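Porphyranase B (Zobellia galactanivorans, PDB 3JUU) hydrolyses the sulfated red-algal polysaccharide porphyran as a family 16 glycoside hydrolase, cutting the linkages between beta-D-galactose and alpha-L-galactose-6-sulfate. Local coordinates at residues S73-T79 and R263-N268; W208-I214 and V226-F232. One frame throughout, in Å; residues are numbered along the deposited sequence.

Contact 1 (S73-T79 and R263-N268); sequences SLQITTT and RTTTYN. With SO4 (sulfate ion), chain F.
Antiparallel pairing is set first by the backbone, and strands 73-77 and 264-267 follow that rule: their axes are 4.5 Å apart at closest and their N-to-C directions 161° apart. L74 faces Y267 and I76 faces T265 as hydrogen-bonded pairs (CA-CA 5.0 and 5.2 Å). Q75 with T266 and T77 with T264 are the intervening non-hydrogen-bonded pairs (4.6 and 4.1 Å). Reciprocal bonds close each ring: L74 N to Y267 O and Y267 N to L74 O, both 2.8 Å; I76 N to T265 O, 2.9 Å, and T265 N to I76 O, 2.8 Å. T78 N extends the series to R263 O (2.8 Å).

Apolar contact dominates one face through L74, I76 and Y267. With chi1 m, the tyrosine lays CD2 3.7 Å from L74 CD2 and CE2 3.7 Å from I76 CD1; its hydroxyl bonds T124 O, and that of T265 bonds S123.

Q75, T77, T264 and T266 form the other face. T77 OG1 lies 2.8 Å from T264 OG1, itself hydrogen-bonded to K260 O; one water joins Q75 NE2 to T266 OG1, 2.7 Å from each, and Q75 OE1 bonds S68 OG.

Ending the strand pair, R263 NH1 donates to T78 O (2.9 Å) and sulfate O3 (2.7 Å).

Such pairing of sequence-distant strands, one face packed against strand 237-242, typifies the GH16 beta-sandwich jelly roll.

Contact 2 (W208-I214 and V226-F232); sequences WKSKDEI and VTPPADF
A tight hairpin turn packs here against the loop that leaves the next hairpin: strands 202-210 and 213-218 meet through a type I turn from S210 to E213, and residues 227-232 run from strand 221-226 toward strand 237-242. The segments share one bridge, I214 with V226, an antiparallel hydrogen-bonded pair (CA-CA 5.2 Å) in which V226 N donates to I214 O (2.7 Å) and I214 N to V226 O (3.0 Å). Beyond it the 226-232 segment keeps P228 against the hairpin, swings away at P229 and A230, then returns. There F232 N donates to K211 O (2.8 Å).

The end of the W208 side chain, chi1 t, reaches F232: NE1 donates to F232 O (3.0 Å), which lies near the indole plane at its edge. I214 CG1 meets P228 CD at 3.9 Å and I214 CD1 meets F232 CD2 at 4.1 Å. F232, chi1 m, extends onto T142 and L144 of strand 141-150, its side chain about 6 Å from that of E143, the likely nucleophile.

S210 OG accepts from D212 N (3.3 Å), an ST turn, and donates to E213 OE1 (2.8 Å), which also takes a salt bridge from K209 NZ (3.0 Å); K225 pairs with E213 OE2. A water links D212 O (2.6 Å) to T227 OG1 (2.7 Å).

Backbone bonds at both ends of the loop, with the indole N-H donating to F232 O, thus fix the path of a segment without regular secondary structure, while I214, P228 and F232 add apolar contact.

Overall arrangement
The two contacts illustrate how one sheet system can be tied together at very different ranges of sequence. Contact 1 joins strands 73-87 and 264-276 from near the two ends of the family 16 region, and both segments of contact 2 fall in the sequence between them, only 12 residues apart. Their centres are 30 Å apart on opposite sides of the chain's centre, and their nearest atoms about 17 Å, so they do not touch. Strands link them nonetheless: 264-276 pairs with 108-115, which pairs with 202-210, the strand entering contact 2. Long-range closure and local hairpin packing thus serve the same curved beta-sandwich.

Contact 1 (S73-T79 and R263-N268)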
loop_
_atom_site.group_PDB
_atom_site.type_symbol
_atom_site.label_atom_id
_atom_site.label_comp_id
_atom_site.label_asym_id
_atom_site.label_seq_id
_atom_site.Cartn_x
_atom_site.Cartn_y
_atom_site.Cartn_z
ATOM N N SER A 73 9.499 4.748 13.358
ATOM C CA SER A 73 8.369 4.198 12.580
ATOM C C SER A 73 7.530 5.339 12.009
ATOM O O SER A 73 7.485 6.503 12.572
ATOM C CB SER A 73 7.516 3.280 13.473
ATOM O OG SER A 73 6.748 4.087 14.381
ATOM N N LEU A 74 6.853 5.040 10.904
ATOM C CA LEU A 74 5.857 5.937 10.325
ATOM C C LEU A 74 4.495 5.596 10.924
ATOM O O LEU A 74 4.177 4.387 11.024
ATOM C CB LEU A 74 5.804 5.676 8.829
ATOM C CG LEU A 74 4.636 6.308 8.087
ATOM C CD1 LEU A 74 4.638 7.825 8.075
ATOM C CD2 LEU A 74 4.676 5.771 6.584
ATOM N N GLN A 75 3.688 6.604 11.305
ATOM C CA GLN A 75 2.401 6.380 11.954
ATOM C C GLN A 75 1.402 7.121 11.091
ATOM O O GLN A 75 1.598 8.323 10.791
ATOM C CB GLN A 75 2.386 6.942 13.387
ATOM C CG GLN A 75 3.486 6.230 14.242
ATOM C CD GLN A 75 3.486 6.726 15.631
ATOM O OE1 GLN A 75 3.392 7.952 15.875
ATOM N NE2 GLN A 75 3.468 5.813 16.566
ATOM N N ILE A 76 0.368 6.391 10.604
ATOM C CA ILE A 76 -0.749 7.045 9.888
ATOM C C ILE A 76 -1.978 6.789 10.752
ATOM O O ILE A 76 -2.409 5.646 10.945
ATOM C CB ILE A 76 -0.952 6.478 8.439
ATOM C CG1 ILE A 76 0.392 6.497 7.666
ATOM C CG2 ILE A 76 -2.076 7.321 7.724
ATOM C CD1 ILE A 76 0.174 6.042 6.148
ATOM N N THR A 77 -2.531 7.874 11.299
ATOM C CA THR A 77 -3.531 7.716 12.347
ATOM C C THR A 77 -4.911 8.123 11.802
ATOM O O THR A 77 -5.050 9.200 11.216
ATOM C CB THR A 77 -3.138 8.643 13.539
ATOM O OG1 THR A 77 -1.906 8.175 14.133
ATOM C CG2 THR A 77 -4.245 8.578 14.628
ATOM N N THR A 78 -5.927 7.320 12.053
ATOM C CA THR A 78 -7.289 7.677 11.673
ATOM C C THR A 78 -7.945 8.578 12.712
ATOM O O THR A 78 -7.756 8.370 13.935
ATOM C CB THR A 78 -8.177 6.471 11.561
ATOM O OG1 THR A 78 -8.236 5.773 12.803
ATOM C CG2 THR A 78 -7.742 5.465 10.416
ATOM N N THR A 79 -8.754 9.514 12.225
ATOM C CA THR A 79 -9.438 10.490 13.133
ATOM C C THR A 79 -10.861 10.750 12.703
ATOM O O THR A 79 -11.291 10.390 11.562
ATOM C CB THR A 79 -8.687 11.847 13.209
ATOM O OG1 THR A 79 -8.615 12.445 11.914
ATOM C CG2 THR A 79 -7.255 11.704 13.745
ATOM N N ARG A 263 -6.007 3.326 16.504
ATOM C CA ARG A 263 -6.331 4.124 15.276
ATOM C C ARG A 263 -5.159 4.313 14.336
ATOM O O ARG A 263 -5.324 4.922 13.287
ATOM C CB ARG A 263 -6.887 5.522 15.686
ATOM C CG ARG A 263 -8.303 5.313 16.234
ATOM C CD ARG A 263 -8.955 6.682 16.707
ATOM N NE ARG A 263 -8.182 7.307 17.830
ATOM C CZ ARG A 263 -7.350 8.372 17.781
ATOM N NH1 ARG A 263 -6.965 9.030 16.671
ATOM N NH2 ARG A 263 -6.822 8.784 18.953
ATOM N N THR A 264 -3.993 3.739 14.661
ATOM C CA THR A 264 -2.769 4.044 13.946
ATOM C C THR A 264 -2.293 2.827 13.140
ATOM O O THR A 264 -2.219 1.751 13.690
ATOM C CB THR A 264 -1.655 4.489 14.893
ATOM O OG1 THR A 264 -2.098 5.751 15.467
ATOM C CG2 THR A 264 -0.237 4.676 14.146
ATOM N N THR A 265 -1.985 3.053 11.866
ATOM C CA THR A 265 -1.307 2.021 11.038
ATOM C C THR A 265 0.165 2.373 11.165
ATOM O O THR A 265 0.521 3.513 10.948
ATOM C CB THR A 265 -1.784 2.180 9.552
ATOM O OG1 THR A 265 -3.192 1.897 9.511
ATOM C CG2 THR A 265 -0.972 1.135 8.708
ATOM N N THR A 266 0.999 1.426 11.578
ATOM C CA THR A 266 2.409 1.744 11.837
ATOM C C THR A 266 3.310 0.976 10.853
ATOM O O THR A 266 3.131 -0.241 10.729
ATOM C CB THR A 266 2.759 1.306 13.274
ATOM O OG1 THR A 266 1.856 1.947 14.232
ATOM C CG2 THR A 266 4.261 1.621 13.597
ATOM N N TYR A 267 4.205 1.678 10.166
ATOM C CA TYR A 267 5.186 1.054 9.270
ATOM C C TYR A 267 6.525 1.257 9.935
ATOM O O TYR A 267 6.943 2.415 10.085
ATOM C CB TYR A 267 5.190 1.738 7.914
ATOM C CG TYR A 267 3.813 1.779 7.237
ATOM C CD1 TYR A 267 3.505 0.879 6.187
ATOM C CD2 TYR A 267 2.837 2.713 7.621
ATOM C CE1 TYR A 267 2.229 0.947 5.540
ATOM C CE2 TYR A 267 1.573 2.756 7.010
ATOM C CZ TYR A 267 1.278 1.877 5.983
ATOM O OH TYR A 267 0.060 1.910 5.350
ATOM N N ASN A 268 7.176 0.172 10.380
ATOM C CA ASN A 268 8.550 0.300 10.930
ATOM C C ASN A 268 9.587 0.705 9.881
ATOM O O ASN A 268 10.551 1.414 10.180
ATOM C CB ASN A 268 8.994 -0.948 11.711
ATOM C CG ASN A 268 8.232 -1.141 12.976
ATOM O OD1 ASN A 268 7.691 -0.178 13.556
ATOM N ND2 ASN A 268 8.186 -2.389 13.460
HETATM S S SO4 F . -5.082 12.033 17.898
HETATM O O1 SO4 F . -5.348 11.407 19.211
HETATM O O2 SO4 F . -3.644 12.363 17.939
HETATM O O3 SO4 F . -5.365 11.195 16.719
HETATM O O4 SO4 F . -5.848 13.290 17.772
HETATM O O HOH W 1 2.931 3.146 16.405
#

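Contact 2 (W208-I214 and V226-F232)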
loop_
_atom_site.group_PDB
_atom_site.type_symbol
_atom_site.label_atom_id
_atom_site.label_comp_id
_atom_site.label_asym_id
_atom_site.label_seq_id
_atom_site.Cartn_x
_atom_site.Cartn_y
_atom_site.Cartn_z
ATOM N N TRP A 208 8.676 -7.553 -7.946
ATOM C CA TRP A 208 8.205 -7.131 -9.226
ATOM C C TRP A 208 9.347 -7.524 -10.187
ATOM O O TRP A 208 10.212 -6.699 -10.516
ATOM C CB TRP A 208 7.966 -5.610 -9.197
ATOM C CG TRP A 208 7.576 -4.991 -10.484
ATOM C CD1 TRP A 208 7.121 -5.602 -11.618
ATOM C CD2 TRP A 208 7.472 -3.570 -10.719
ATOM N NE1 TRP A 208 6.837 -4.653 -12.585
ATOM C CE2 TRP A 208 7.023 -3.397 -12.054
ATOM C CE3 TRP A 208 7.715 -2.426 -9.904
ATOM C CZ2 TRP A 208 6.840 -2.113 -12.662
ATOM C CZ3 TRP A 208 7.574 -1.129 -10.524
ATOM C CH2 TRP A 208 7.128 -1.006 -11.886
ATOM N N LYS A 209 9.326 -8.785 -10.633
ATOM C CA LYS A 209 10.462 -9.434 -11.286
ATOM C C LYS A 209 10.571 -8.979 -12.724
ATOM O O LYS A 209 11.681 -8.728 -13.212
ATOM C CB LYS A 209 10.284 -10.968 -11.167
ATOM C CG LYS A 209 11.329 -11.770 -11.979
ATOM C CD LYS A 209 10.909 -13.227 -11.824
ATOM C CE LYS A 209 11.970 -14.157 -12.441
ATOM N NZ LYS A 209 12.155 -13.887 -13.865
ATOM N N SER A 210 9.457 -8.917 -13.437
ATOM C CA SER A 210 9.450 -8.537 -14.867
ATOM C C SER A 210 8.096 -7.986 -15.213
ATOM O O SER A 210 7.202 -7.931 -14.342
ATOM C CB SER A 210 9.770 -9.752 -15.758
ATOM O OG SER A 210 8.640 -10.590 -15.766
ATOM N N LYS A 211 7.866 -7.650 -16.492
ATOM C CA LYS A 211 6.578 -7.049 -16.867
ATOM C C LYS A 211 5.430 -8.062 -16.656
ATOM O O LYS A 211 4.302 -7.664 -16.574
ATOM C CB LYS A 211 6.592 -6.626 -18.351
ATOM C CG LYS A 211 6.628 -7.890 -19.289
ATOM C CD LYS A 211 6.852 -7.522 -20.771
ATOM C CE LYS A 211 7.056 -8.848 -21.552
ATOM N NZ LYS A 211 6.996 -8.714 -23.061
ATOM N N ASP A 212 5.717 -9.375 -16.562
ATOM C CA ASP A 212 4.619 -10.311 -16.410
ATOM C C ASP A 212 4.793 -11.321 -15.270
ATOM O O ASP A 212 4.095 -12.353 -15.294
ATOM C CB ASP A 212 4.336 -11.080 -17.722
ATOM C CG ASP A 212 5.550 -11.774 -18.276
ATOM O OD1 ASP A 212 6.520 -12.065 -17.559
ATOM O OD2 ASP A 212 5.534 -12.035 -19.506
ATOM N N GLU A 213 5.636 -11.030 -14.284
ATOM C CA GLU A 213 5.864 -11.957 -13.189
ATOM C C GLU A 213 5.932 -11.162 -11.916
ATOM O O GLU A 213 6.845 -10.338 -11.766
ATOM C CB GLU A 213 7.229 -12.664 -13.340
ATOM C CG GLU A 213 7.354 -13.453 -14.620
ATOM C CD GLU A 213 8.795 -13.967 -14.766
ATOM O OE1 GLU A 213 9.632 -13.190 -15.281
ATOM O OE2 GLU A 213 9.061 -15.084 -14.266
ATOM N N ILE A 214 4.956 -11.396 -11.017
ATOM C CA ILE A 214 4.891 -10.617 -9.779
ATOM C C ILE A 214 4.847 -11.690 -8.710
ATOM O O ILE A 214 3.984 -12.539 -8.780
ATOM C CB ILE A 214 3.586 -9.774 -9.761
ATOM C CG1 ILE A 214 3.448 -8.845 -11.020
ATOM C CG2 ILE A 214 3.413 -9.047 -8.395
ATOM C CD1 ILE A 214 4.406 -7.721 -11.101
ATOM N N VAL A 226 1.969 -14.202 -9.485
ATOM C CA VAL A 226 0.809 -13.757 -10.242
ATOM C C VAL A 226 1.251 -13.207 -11.599
ATOM O O VAL A 226 2.216 -12.457 -11.671
ATOM C CB VAL A 226 0.054 -12.683 -9.374
ATOM C CG1 VAL A 226 -1.008 -12.061 -10.205
ATOM C CG2 VAL A 226 -0.645 -13.394 -8.178
ATOM N N THR A 227 0.546 -13.535 -12.700
ATOM C CA THR A 227 0.779 -12.870 -13.926
ATOM C C THR A 227 -0.189 -11.712 -13.935
ATOM O O THR A 227 -1.383 -11.912 -13.881
ATOM C CB THR A 227 0.435 -13.823 -15.114
ATOM O OG1 THR A 227 1.375 -14.922 -15.050
ATOM C CG2 THR A 227 0.582 -13.111 -16.440
ATOM N N PRO A 228 0.324 -10.488 -14.064
ATOM C CA PRO A 228 -0.627 -9.387 -14.059
ATOM C C PRO A 228 -1.483 -9.354 -15.311
ATOM O O PRO A 228 -1.091 -9.937 -16.373
ATOM C CB PRO A 228 0.318 -8.148 -13.916
ATOM C CG PRO A 228 1.565 -8.498 -14.632
ATOM C CD PRO A 228 1.720 -10.043 -14.279
ATOM N N PRO A 229 -2.621 -8.637 -15.259
ATOM C CA PRO A 229 -3.573 -8.598 -16.407
ATOM C C PRO A 229 -3.030 -7.891 -17.653
ATOM O O PRO A 229 -3.519 -8.180 -18.747
ATOM C CB PRO A 229 -4.827 -7.923 -15.834
ATOM C CG PRO A 229 -4.401 -7.355 -14.533
ATOM C CD PRO A 229 -3.072 -7.826 -14.113
ATOM N N ALA A 230 -1.981 -7.082 -17.501
ATOM C CA ALA A 230 -1.322 -6.408 -18.656
ATOM C C ALA A 230 0.124 -6.269 -18.277
ATOM O O ALA A 230 0.493 -6.392 -17.084
ATOM C CB ALA A 230 -1.972 -5.010 -18.935
ATOM N N ASP A 231 1.001 -6.010 -19.254
ATOM C CA ASP A 231 2.423 -5.805 -18.900
ATOM C C ASP A 231 2.639 -4.684 -17.830
ATOM O O ASP A 231 2.207 -3.527 -17.986
ATOM C CB ASP A 231 3.174 -5.322 -20.102
ATOM C CG ASP A 231 3.345 -6.392 -21.187
ATOM O OD1 ASP A 231 3.262 -7.597 -20.849
ATOM O OD2 ASP A 231 3.571 -5.959 -22.364
ATOM N N PHE A 232 3.343 -5.020 -16.768
ATOM C CA PHE A 232 3.744 -4.013 -15.756
ATOM C C PHE A 232 5.179 -3.561 -16.084
ATOM O O PHE A 232 6.111 -3.941 -15.387
ATOM C CB PHE A 232 3.631 -4.634 -14.357
ATOM C CG PHE A 232 2.199 -4.605 -13.774
ATOM C CD1 PHE A 232 1.067 -4.439 -14.598
ATOM C CD2 PHE A 232 2.008 -4.717 -12.393
ATOM C CE1 PHE A 232 -0.270 -4.425 -14.084
ATOM C CE2 PHE A 232 0.648 -4.682 -11.861
ATOM C CZ PHE A 232 -0.490 -4.476 -12.714
HETATM O O HOH W 2 3.764 -14.727 -16.273
#